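Local atomic coordinates of glycerophosphoryl diester phosphodiesterase (Agrobacterium tumefaciens str. C58, PDB entry 3KS6), a protein that belongs to the glycerophosphoryl diester phosphodiesterase family, has a TIM-barrel fold and carries a bound magnesium ion. Residues 146-160 against 173-187. Residues are numbered along the deposited sequence; the frame is centred on the assembly and turned at random.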
ATOM      1  N   ASP A 146       6.168 -14.889  -1.974  1.00 19.39           N
ATOM      2  CA  ASP A 146       6.106 -16.290  -2.369  1.00 18.46           C
ATOM      3  C   ASP A 146       4.749 -16.912  -2.060  1.00 17.67           C
ATOM      4  O   ASP A 146       4.204 -17.669  -2.856  1.00 19.97           O
ATOM      5  CB  ASP A 146       7.275 -17.093  -1.739  1.00 15.92           C
ATOM      6  CG  ASP A 146       8.619 -16.730  -2.333  1.00 20.37           C
ATOM      7  OD1 ASP A 146       8.658 -15.951  -3.321  1.00 18.89           O
ATOM      8  OD2 ASP A 146       9.658 -17.240  -1.820  1.00 20.21           O
ATOM      9  N   GLU A 147       4.198 -16.591  -0.907  1.00 19.75           N
ATOM     10  CA  GLU A 147       2.851 -17.062  -0.557  1.00 19.77           C
ATOM     11  C   GLU A 147       1.770 -16.575  -1.482  1.00 21.99           C
ATOM     12  O   GLU A 147       0.886 -17.347  -1.919  1.00 22.97           O
ATOM     13  CB  GLU A 147       2.488 -16.628   0.842  1.00 20.76           C
ATOM     14  CG  GLU A 147       2.874 -17.610   1.874  1.00 30.14           C
ATOM     15  CD  GLU A 147       2.197 -17.312   3.204  1.00 34.24           C
ATOM     16  OE1 GLU A 147       2.532 -16.291   3.817  1.00 37.45           O
ATOM     17  OE2 GLU A 147       1.329 -18.098   3.617  1.00 49.62           O
ATOM     18  N   LEU A 148       1.832 -15.286  -1.788  1.00 21.70           N
ATOM     19  CA  LEU A 148       0.880 -14.698  -2.727  1.00 20.21           C
ATOM     20  C   LEU A 148       0.992 -15.338  -4.109  1.00 20.11           C
ATOM     21  O   LEU A 148      -0.015 -15.591  -4.770  1.00 22.56           O
ATOM     22  CB  LEU A 148       1.083 -13.191  -2.791  1.00 21.57           C
ATOM     23  CG  LEU A 148       0.679 -12.361  -1.585  1.00 22.68           C
ATOM     24  CD1 LEU A 148       1.302 -10.963  -1.689  1.00 20.21           C
ATOM     25  CD2 LEU A 148      -0.853 -12.242  -1.469  1.00 21.07           C
ATOM     26  N   TRP A 149       2.208 -15.616  -4.555  1.00 20.69           N
ATOM     27  CA  TRP A 149       2.415 -16.212  -5.878  1.00 21.16           C
ATOM     28  C   TRP A 149       1.654 -17.549  -5.986  1.00 23.19           C
ATOM     29  O   TRP A 149       1.049 -17.861  -7.007  1.00 21.27           O
ATOM     30  CB  TRP A 149       3.900 -16.402  -6.132  1.00 24.63           C
ATOM     31  CG  TRP A 149       4.231 -17.133  -7.376  1.00 26.70           C
ATOM     32  CD1 TRP A 149       4.239 -16.657  -8.663  1.00 33.00           C
ATOM     33  CD2 TRP A 149       4.577 -18.507  -7.453  1.00 38.05           C
ATOM     34  NE1 TRP A 149       4.582 -17.655  -9.526  1.00 29.45           N
ATOM     35  CE2 TRP A 149       4.789 -18.809  -8.808  1.00 38.44           C
ATOM     36  CE3 TRP A 149       4.712 -19.528  -6.491  1.00 39.92           C
ATOM     37  CZ2 TRP A 149       5.151 -20.098  -9.236  1.00 44.75           C
ATOM     38  CZ3 TRP A 149       5.076 -20.808  -6.908  1.00 40.17           C
ATOM     39  CH2 TRP A 149       5.290 -21.082  -8.272  1.00 40.51           C
ATOM     40  N   LYS A 150       1.650 -18.312  -4.915  1.00 22.98           N
ATOM     41  CA  LYS A 150       0.982 -19.607  -4.928  1.00 28.68           C
ATOM     42  C   LYS A 150      -0.514 -19.463  -4.783  1.00 27.90           C
ATOM     43  O   LYS A 150      -1.262 -20.267  -5.331  1.00 29.02           O
ATOM     44  CB  LYS A 150       1.489 -20.493  -3.780  1.00 29.93           C
ATOM     45  CG  LYS A 150       2.943 -20.961  -3.896  1.00 36.97           C
ATOM     46  CD  LYS A 150       3.216 -22.138  -2.935  1.00 40.31           C
ATOM     47  CE  LYS A 150       4.521 -22.893  -3.292  1.00 49.61           C
ATOM     48  NZ  LYS A 150       4.442 -23.649  -4.599  1.00 60.18           N
ATOM     49  N   ALA A 151      -0.941 -18.451  -4.026  1.00 26.54           N
ATOM     50  CA  ALA A 151      -2.337 -18.276  -3.636  1.00 26.25           C
ATOM     51  C   ALA A 151      -3.241 -17.489  -4.577  1.00 27.63           C
ATOM     52  O   ALA A 151      -4.462 -17.647  -4.515  1.00 27.56           O
ATOM     53  CB  ALA A 151      -2.403 -17.610  -2.262  1.00 26.65           C
ATOM     54  N   THR A 152      -2.692 -16.595  -5.390  1.00 24.85           N
ATOM     55  CA  THR A 152      -3.540 -15.718  -6.195  1.00 25.57           C
ATOM     56  C   THR A 152      -2.874 -15.381  -7.495  1.00 26.35           C
ATOM     57  O   THR A 152      -1.644 -15.373  -7.582  1.00 25.97           O
ATOM     58  CB  THR A 152      -3.925 -14.404  -5.427  1.00 26.97           C
ATOM     59  OG1 THR A 152      -4.875 -13.659  -6.195  1.00 24.49           O
ATOM     60  CG2 THR A 152      -2.711 -13.501  -5.130  1.00 23.00           C
ATOM     61  N   THR A 153      -3.707 -15.160  -8.508  1.00 26.72           N
ATOM     62  CA  THR A 153      -3.259 -14.727  -9.803  1.00 27.07           C
ATOM     63  C   THR A 153      -3.311 -13.205  -9.901  1.00 26.22           C
ATOM     64  O   THR A 153      -2.951 -12.658 -10.937  1.00 26.78           O
ATOM     65  CB  THR A 153      -4.156 -15.312 -10.902  1.00 27.96           C
ATOM     66  OG1 THR A 153      -5.515 -14.990 -10.585  1.00 30.80           O
ATOM     67  CG2 THR A 153      -3.992 -16.812 -10.932  1.00 31.05           C
ATOM     68  N   ARG A 154      -3.752 -12.520  -8.834  1.00 23.75           N
ATOM     69  CA  ARG A 154      -3.765 -11.057  -8.819  1.00 21.38           C
ATOM     70  C   ARG A 154      -2.364 -10.473  -8.930  1.00 21.21           C
ATOM     71  O   ARG A 154      -1.403 -11.127  -8.574  1.00 19.46           O
ATOM     72  CB  ARG A 154      -4.468 -10.513  -7.560  1.00 23.56           C
ATOM     73  CG  ARG A 154      -5.977 -10.904  -7.435  1.00 22.69           C
ATOM     74  CD  ARG A 154      -6.766 -10.449  -8.665  1.00 21.58           C
ATOM     75  NE  ARG A 154      -6.599  -9.020  -8.880  1.00 19.09           N
ATOM     76  CZ  ARG A 154      -6.814  -8.368 -10.026  1.00 25.29           C
ATOM     77  NH1 ARG A 154      -7.227  -8.989 -11.114  1.00 27.08           N
ATOM     78  NH2 ARG A 154      -6.592  -7.071 -10.082  1.00 24.31           N
ATOM     79  N   PRO A 155      -2.247  -9.240  -9.436  1.00 21.06           N
ATOM     80  CA  PRO A 155      -0.921  -8.663  -9.547  1.00 21.09           C
ATOM     81  C   PRO A 155      -0.265  -8.491  -8.195  1.00 21.27           C
ATOM     82  O   PRO A 155      -0.954  -8.207  -7.228  1.00 19.15           O
ATOM     83  CB  PRO A 155      -1.180  -7.303 -10.173  1.00 23.01           C
ATOM     84  CG  PRO A 155      -2.534  -7.424 -10.831  1.00 22.38           C
ATOM     85  CD  PRO A 155      -3.277  -8.313  -9.919  1.00 22.63           C
ATOM     86  N   ARG A 156       1.061  -8.681  -8.168  1.00 20.42           N
ATOM     87  CA  ARG A 156       1.899  -8.524  -6.981  1.00 21.24           C
ATOM     88  C   ARG A 156       3.030  -7.536  -7.271  1.00 20.03           C
ATOM     89  O   ARG A 156       3.541  -7.488  -8.408  1.00 20.12           O
ATOM     90  CB  ARG A 156       2.538  -9.862  -6.596  1.00 20.26           C
ATOM     91  CG  ARG A 156       1.571 -10.959  -6.150  1.00 27.28           C
ATOM     92  CD  ARG A 156       2.157 -12.381  -6.346  1.00 27.63           C
ATOM     93  NE  ARG A 156       2.229 -12.795  -7.767  1.00 35.73           N
ATOM     94  CZ  ARG A 156       3.352 -12.990  -8.472  1.00 39.00           C
ATOM     95  NH1 ARG A 156       4.540 -12.901  -7.912  1.00 29.78           N
ATOM     96  NH2 ARG A 156       3.281 -13.317  -9.759  1.00 34.52           N
ATOM     97  N   LEU A 157       3.439  -6.786  -6.246  1.00 18.71           N
ATOM     98  CA  LEU A 157       4.629  -5.950  -6.351  1.00 16.00           C
ATOM     99  C   LEU A 157       5.441  -6.036  -5.054  1.00 17.71           C
ATOM    100  O   LEU A 157       4.877  -6.001  -3.962  1.00 13.37           O
ATOM    101  CB  LEU A 157       4.316  -4.507  -6.730  1.00 19.44           C
ATOM    102  CG  LEU A 157       3.773  -3.551  -5.684  1.00 19.72           C
ATOM    103  CD1 LEU A 157       4.873  -2.816  -4.973  1.00 17.04           C
ATOM    104  CD2 LEU A 157       2.805  -2.530  -6.276  1.00 25.51           C
ATOM    105  N   TRP A 158       6.759  -6.118  -5.231  1.00 15.97           N
ATOM    106  CA  TRP A 158       7.714  -6.215  -4.137  1.00 14.38           C
ATOM    107  C   TRP A 158       8.195  -4.833  -3.774  1.00 17.09           C
ATOM    108  O   TRP A 158       8.724  -4.078  -4.601  1.00 16.76           O
ATOM    109  CB  TRP A 158       8.867  -7.124  -4.531  1.00 16.04           C
ATOM    110  CG  TRP A 158       9.862  -7.335  -3.412  1.00 14.28           C
ATOM    111  CD1 TRP A 158       9.615  -7.370  -2.087  1.00 18.88           C
ATOM    112  CD2 TRP A 158      11.268  -7.549  -3.575  1.00 13.42           C
ATOM    113  NE1 TRP A 158      10.793  -7.564  -1.390  1.00 17.66           N
ATOM    114  CE2 TRP A 158      11.822  -7.667  -2.294  1.00 16.63           C
ATOM    115  CE3 TRP A 158      12.104  -7.657  -4.693  1.00 18.12           C
ATOM    116  CZ2 TRP A 158      13.187  -7.905  -2.089  1.00 21.71           C
ATOM    117  CZ3 TRP A 158      13.436  -7.873  -4.493  1.00 14.90           C
ATOM    118  CH2 TRP A 158      13.973  -8.006  -3.206  1.00 18.34           C
ATOM    119  N   LEU A 159       7.973  -4.489  -2.517  1.00 16.92           N
ATOM    120  CA  LEU A 159       8.442  -3.238  -1.936  1.00 17.95           C
ATOM    121  C   LEU A 159       9.856  -3.438  -1.472  1.00 19.03           C
ATOM    122  O   LEU A 159      10.140  -4.307  -0.608  1.00 16.65           O
ATOM    123  CB  LEU A 159       7.563  -2.865  -0.753  1.00 21.46           C
ATOM    124  CG  LEU A 159       6.086  -2.584  -1.114  1.00 19.58           C
ATOM    125  CD1 LEU A 159       5.193  -2.562   0.155  1.00 17.02           C
ATOM    126  CD2 LEU A 159       6.031  -1.271  -1.866  1.00 20.65           C
ATOM    127  N   VAL A 160      10.743  -2.644  -2.061  1.00 16.16           N
ATOM    128  CA  VAL A 160      12.207  -2.745  -1.834  1.00 16.61           C
ATOM    129  C   VAL A 160      12.653  -1.535  -1.009  1.00 16.57           C
ATOM    130  O   VAL A 160      12.672  -0.377  -1.496  1.00 17.27           O
ATOM    131  CB  VAL A 160      12.925  -2.802  -3.177  1.00 16.38           C
ATOM    132  CG1 VAL A 160      14.471  -2.830  -2.991  1.00 16.16           C
ATOM    133  CG2 VAL A 160      12.449  -4.027  -3.998  1.00 18.54           C
ATOM    134  N   VAL A 173      18.881  -6.854  -6.620  1.00 16.92           N
ATOM    135  CA  VAL A 173      17.433  -6.662  -6.397  1.00 18.06           C
ATOM    136  C   VAL A 173      16.664  -7.206  -7.601  1.00 17.69           C
ATOM    137  O   VAL A 173      15.685  -7.935  -7.460  1.00 19.74           O
ATOM    138  CB  VAL A 173      17.049  -5.199  -6.124  1.00 16.68           C
ATOM    139  CG1 VAL A 173      15.495  -4.983  -6.283  1.00 16.35           C
ATOM    140  CG2 VAL A 173      17.525  -4.752  -4.743  1.00 12.34           C
ATOM    141  N   ILE A 174      17.145  -6.891  -8.806  1.00 18.12           N
ATOM    142  CA  ILE A 174      16.507  -7.319 -10.022  1.00 18.51           C
ATOM    143  C   ILE A 174      16.612  -8.842 -10.185  1.00 18.48           C
ATOM    144  O   ILE A 174      15.609  -9.478 -10.523  1.00 17.99           O
ATOM    145  CB  ILE A 174      17.080  -6.540 -11.271  1.00 17.58           C
ATOM    146  CG1 ILE A 174      16.663  -5.067 -11.181  1.00 17.06           C
ATOM    147  CG2 ILE A 174      16.606  -7.165 -12.588  1.00 18.80           C
ATOM    148  CD1 ILE A 174      17.510  -4.121 -12.093  1.00 20.30           C
ATOM    149  N   GLU A 175      17.802  -9.407  -9.911  0.50 19.15           N
ATOM    150  CA  GLU A 175      18.014 -10.870  -9.920  0.50 20.02           C
ATOM    151  C   GLU A 175      16.947 -11.571  -9.083  0.50 19.95           C
ATOM    152  O   GLU A 175      16.327 -12.563  -9.495  0.50 18.56           O
ATOM    153  CB  GLU A 175      19.347 -11.245  -9.225  0.50 19.75           C
ATOM    154  CG  GLU A 175      20.649 -10.945  -9.944  0.50 25.03           C
ATOM    155  CD  GLU A 175      21.891 -11.074  -9.028  0.50 23.64           C
ATOM    156  OE1 GLU A 175      21.789 -11.551  -7.853  0.50 12.62           O
ATOM    157  OE2 GLU A 175      22.983 -10.677  -9.504  0.50 33.60           O
ATOM    158  N   THR A 176      16.800 -11.050  -7.873  1.00 19.34           N
ATOM    159  CA  THR A 176      15.956 -11.620  -6.860  1.00 18.00           C
ATOM    160  C   THR A 176      14.491 -11.587  -7.251  1.00 18.96           C
ATOM    161  O   THR A 176      13.758 -12.592  -7.138  1.00 19.39           O
ATOM    162  CB  THR A 176      16.189 -10.900  -5.513  1.00 22.59           C
ATOM    163  OG1 THR A 176      17.580 -10.997  -5.182  1.00 19.25           O
ATOM    164  CG2 THR A 176      15.331 -11.523  -4.410  1.00 20.70           C
ATOM    165  N   ALA A 177      14.053 -10.450  -7.761  1.00 16.93           N
ATOM    166  CA  ALA A 177      12.687 -10.342  -8.244  1.00 19.20           C
ATOM    167  C   ALA A 177      12.419 -11.374  -9.353  1.00 17.87           C
ATOM    168  O   ALA A 177      11.417 -12.068  -9.321  1.00 19.22           O
ATOM    169  CB  ALA A 177      12.398  -8.907  -8.747  1.00 16.18           C
ATOM    170  N   ILE A 178      13.325 -11.496 -10.311  1.00 18.41           N
ATOM    171  CA  ILE A 178      13.156 -12.423 -11.407  1.00 18.92           C
ATOM    172  C   ILE A 178      13.085 -13.872 -10.904  1.00 18.30           C
ATOM    173  O   ILE A 178      12.209 -14.637 -11.340  1.00 19.27           O
ATOM    174  CB  ILE A 178      14.270 -12.239 -12.473  1.00 21.17           C
ATOM    175  CG1 ILE A 178      14.052 -10.884 -13.188  1.00 21.28           C
ATOM    176  CG2 ILE A 178      14.255 -13.395 -13.491  1.00 22.31           C
ATOM    177  CD1 ILE A 178      15.253 -10.461 -14.032  1.00 21.56           C
ATOM    178  N   ALA A 179      13.978 -14.219  -9.978  1.00 19.67           N
ATOM    179  CA  ALA A 179      14.073 -15.571  -9.411  1.00 18.67           C
ATOM    180  C   ALA A 179      12.783 -15.945  -8.690  1.00 20.12           C
ATOM    181  O   ALA A 179      12.399 -17.133  -8.619  1.00 20.26           O
ATOM    182  CB  ALA A 179      15.221 -15.658  -8.471  1.00 21.11           C
ATOM    183  N   HIS A 180      12.113 -14.935  -8.167  1.00 17.96           N
ATOM    184  CA  HIS A 180      10.845 -15.122  -7.454  1.00 17.68           C
ATOM    185  C   HIS A 180       9.565 -14.829  -8.266  1.00 16.28           C
ATOM    186  O   HIS A 180       8.446 -14.749  -7.697  1.00 18.85           O
ATOM    187  CB  HIS A 180      10.897 -14.252  -6.236  1.00 17.15           C
ATOM    188  CG  HIS A 180      11.770 -14.817  -5.160  1.00 18.74           C
ATOM    189  ND1 HIS A 180      11.246 -15.495  -4.075  1.00 21.14           N
ATOM    190  CD2 HIS A 180      13.114 -14.864  -5.026  1.00 24.42           C
ATOM    191  CE1 HIS A 180      12.236 -15.894  -3.296  1.00 25.22           C
ATOM    192  NE2 HIS A 180      13.381 -15.530  -3.852  1.00 21.46           N
ATOM    193  N   SER A 181       9.721 -14.728  -9.570  1.00 19.23           N
ATOM    194  CA  SER A 181       8.590 -14.461 -10.476  1.00 18.03           C
ATOM    195  C   SER A 181       7.801 -13.217 -10.089  1.00 19.03           C
ATOM    196  O   SER A 181       6.565 -13.202 -10.198  1.00 20.46           O
ATOM    197  CB  SER A 181       7.633 -15.660 -10.575  1.00 21.33           C
ATOM    198  OG  SER A 181       8.315 -16.805 -11.025  1.00 28.92           O
ATOM    199  N   ILE A 182       8.520 -12.170  -9.686  1.00 15.69           N
ATOM    200  CA  ILE A 182       7.943 -10.865  -9.349  1.00 15.24           C
ATOM    201  C   ILE A 182       8.145  -9.992 -10.593  1.00 18.47           C
ATOM    202  O   ILE A 182       9.250  -9.941 -11.139  1.00 19.86           O
ATOM    203  CB  ILE A 182       8.631 -10.257  -8.053  1.00 16.88           C
ATOM    204  CG1 ILE A 182       8.334 -11.168  -6.828  1.00 19.97           C
ATOM    205  CG2 ILE A 182       8.168  -8.838  -7.773  1.00 17.82           C
ATOM    206  CD1 ILE A 182       9.251 -10.950  -5.653  1.00 16.79           C
ATOM    207  N   HIS A 183       7.089  -9.301 -11.005  1.00 18.31           N
ATOM    208  CA  HIS A 183       7.091  -8.515 -12.234  1.00 21.01           C
ATOM    209  C   HIS A 183       7.092  -7.020 -12.017  1.00 20.08           C
ATOM    210  O   HIS A 183       7.135  -6.277 -12.996  1.00 17.08           O
ATOM    211  CB  HIS A 183       5.889  -8.905 -13.075  1.00 23.31           C
ATOM    212  CG  HIS A 183       5.799 -10.376 -13.298  1.00 28.22           C
ATOM    213  ND1 HIS A 183       6.778 -11.076 -13.966  1.00 31.86           N
ATOM    214  CD2 HIS A 183       4.885 -11.287 -12.897  1.00 33.81           C
ATOM    215  CE1 HIS A 183       6.457 -12.356 -13.990  1.00 34.62           C
ATOM    216  NE2 HIS A 183       5.320 -12.512 -13.337  1.00 30.07           N
ATOM    217  N   GLU A 184       7.098  -6.581 -10.749  1.00 18.58           N
ATOM    218  CA  GLU A 184       7.084  -5.178 -10.420  1.00 18.15           C
ATOM    219  C   GLU A 184       7.720  -4.956  -9.055  1.00 19.65           C
ATOM    220  O   GLU A 184       7.495  -5.763  -8.142  1.00 18.06           O
ATOM    221  CB  GLU A 184       5.636  -4.679 -10.353  1.00 18.41           C
ATOM    222  CG  GLU A 184       5.510  -3.211 -10.025  1.00 16.96           C
ATOM    223  CD  GLU A 184       4.101  -2.634 -10.137  1.00 19.58           C
ATOM    224  OE1 GLU A 184       3.178  -3.281 -10.679  1.00 20.21           O
ATOM    225  OE2 GLU A 184       3.924  -1.491  -9.654  1.00 21.23           O
ATOM    226  N   ILE A 185       8.539  -3.904  -8.931  1.00 17.45           N
ATOM    227  CA  ILE A 185       9.064  -3.472  -7.630  1.00 17.74           C
ATOM    228  C   ILE A 185       8.607  -2.056  -7.352  1.00 18.05           C
ATOM    229  O   ILE A 185       8.283  -1.288  -8.282  1.00 17.95           O
ATOM    230  CB  ILE A 185      10.627  -3.581  -7.495  1.00 19.45           C
ATOM    231  CG1 ILE A 185      11.330  -2.543  -8.372  1.00 19.01           C
ATOM    232  CG2 ILE A 185      11.078  -4.984  -7.842  1.00 17.26           C
ATOM    233  CD1 ILE A 185      12.866  -2.495  -8.244  1.00 17.93           C
ATOM    234  N   GLY A 186       8.592  -1.689  -6.075  1.00 15.22           N
ATOM    235  CA  GLY A 186       8.323  -0.316  -5.665  1.00 17.24           C
ATOM    236  C   GLY A 186       9.469   0.106  -4.763  1.00 17.24           C
ATOM    237  O   GLY A 186       9.798  -0.624  -3.843  1.00 18.38           O
ATOM    238  N   VAL A 187      10.098   1.237  -5.079  1.00 17.64           N
ATOM    239  CA  VAL A 187      11.168   1.806  -4.267  1.00 17.92           C
ATOM    240  C   VAL A 187      10.730   3.144  -3.659  1.00 19.13           C
ATOM    241  O   VAL A 187       9.863   3.872  -4.228  1.00 17.47           O
ATOM    242  CB  VAL A 187      12.513   1.987  -5.101  1.00 18.97           C
ATOM    243  CG1 VAL A 187      12.896   0.671  -5.827  1.00 14.52           C
ATOM    244  CG2 VAL A 187      12.429   3.140  -6.125  1.00 15.87           C
TER
HETATM  245  O   HOH W   1       7.231 -14.394  -5.302  1.00 23.85           O
HETATM  246  O   HOH W   2       4.645  -9.610  -9.601  1.00 17.57           O
HETATM  247  O   HOH W   3       2.196  -5.729 -10.295  1.00 19.84           O
HETATM  248  O   HOH W   4       4.300 -15.160 -12.091  1.00 47.58           O
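Trp158 points the benzo edge of its indole at residues 173-179, the last turns of helix 162-179: CZ3 lies 3.7 Å from Val173 O and 4.0 Å from Val173 CG1, and CH2 4.0 Å from Thr176 CG2. This is the right-handed beta-alpha-beta unit of a TIM barrel: strands 156-160 and 184-188 pair in parallel, and the helix between them covers the face bearing Trp158, Val160 and Ile185. With CG anti to the backbone N (chi1 -177°), the large flat ring spans from strand to helix, its NE1 hydrogen-bonded to Phe140 O. Branched Val160 sets CG2 over one indole face, toward its rim, and meets Val173 tip to tip. Between the strands, Trp158 N donates to Glu184 O, Gly186 N to Trp158 O and, almost perfectly straight, Val160 N to Gly186 O at 2.9 Å; a beta carbon on Gly186 would crowd Leu157 CD1 and Leu159 CD2.

At the helix C-terminus, Ile182 N bonds to Ala177 O and Ser181 N to Ile178 O, a Schellman motif with Ser181 at positive phi. The long Arg156 hydrogen-bonds through NH1 to Ser181 O at 3.1 Å, the oxygen near the guanidinium plane but NH1 46° out of the carbonyl plane; NH2 adds a weak bond to that oxygen. Nearby, His180 ND1 gives Asp146 OD1 a nearly straight 2.7 Å hydrogen bond on its syn lone pair, ring and carboxylate almost coplanar.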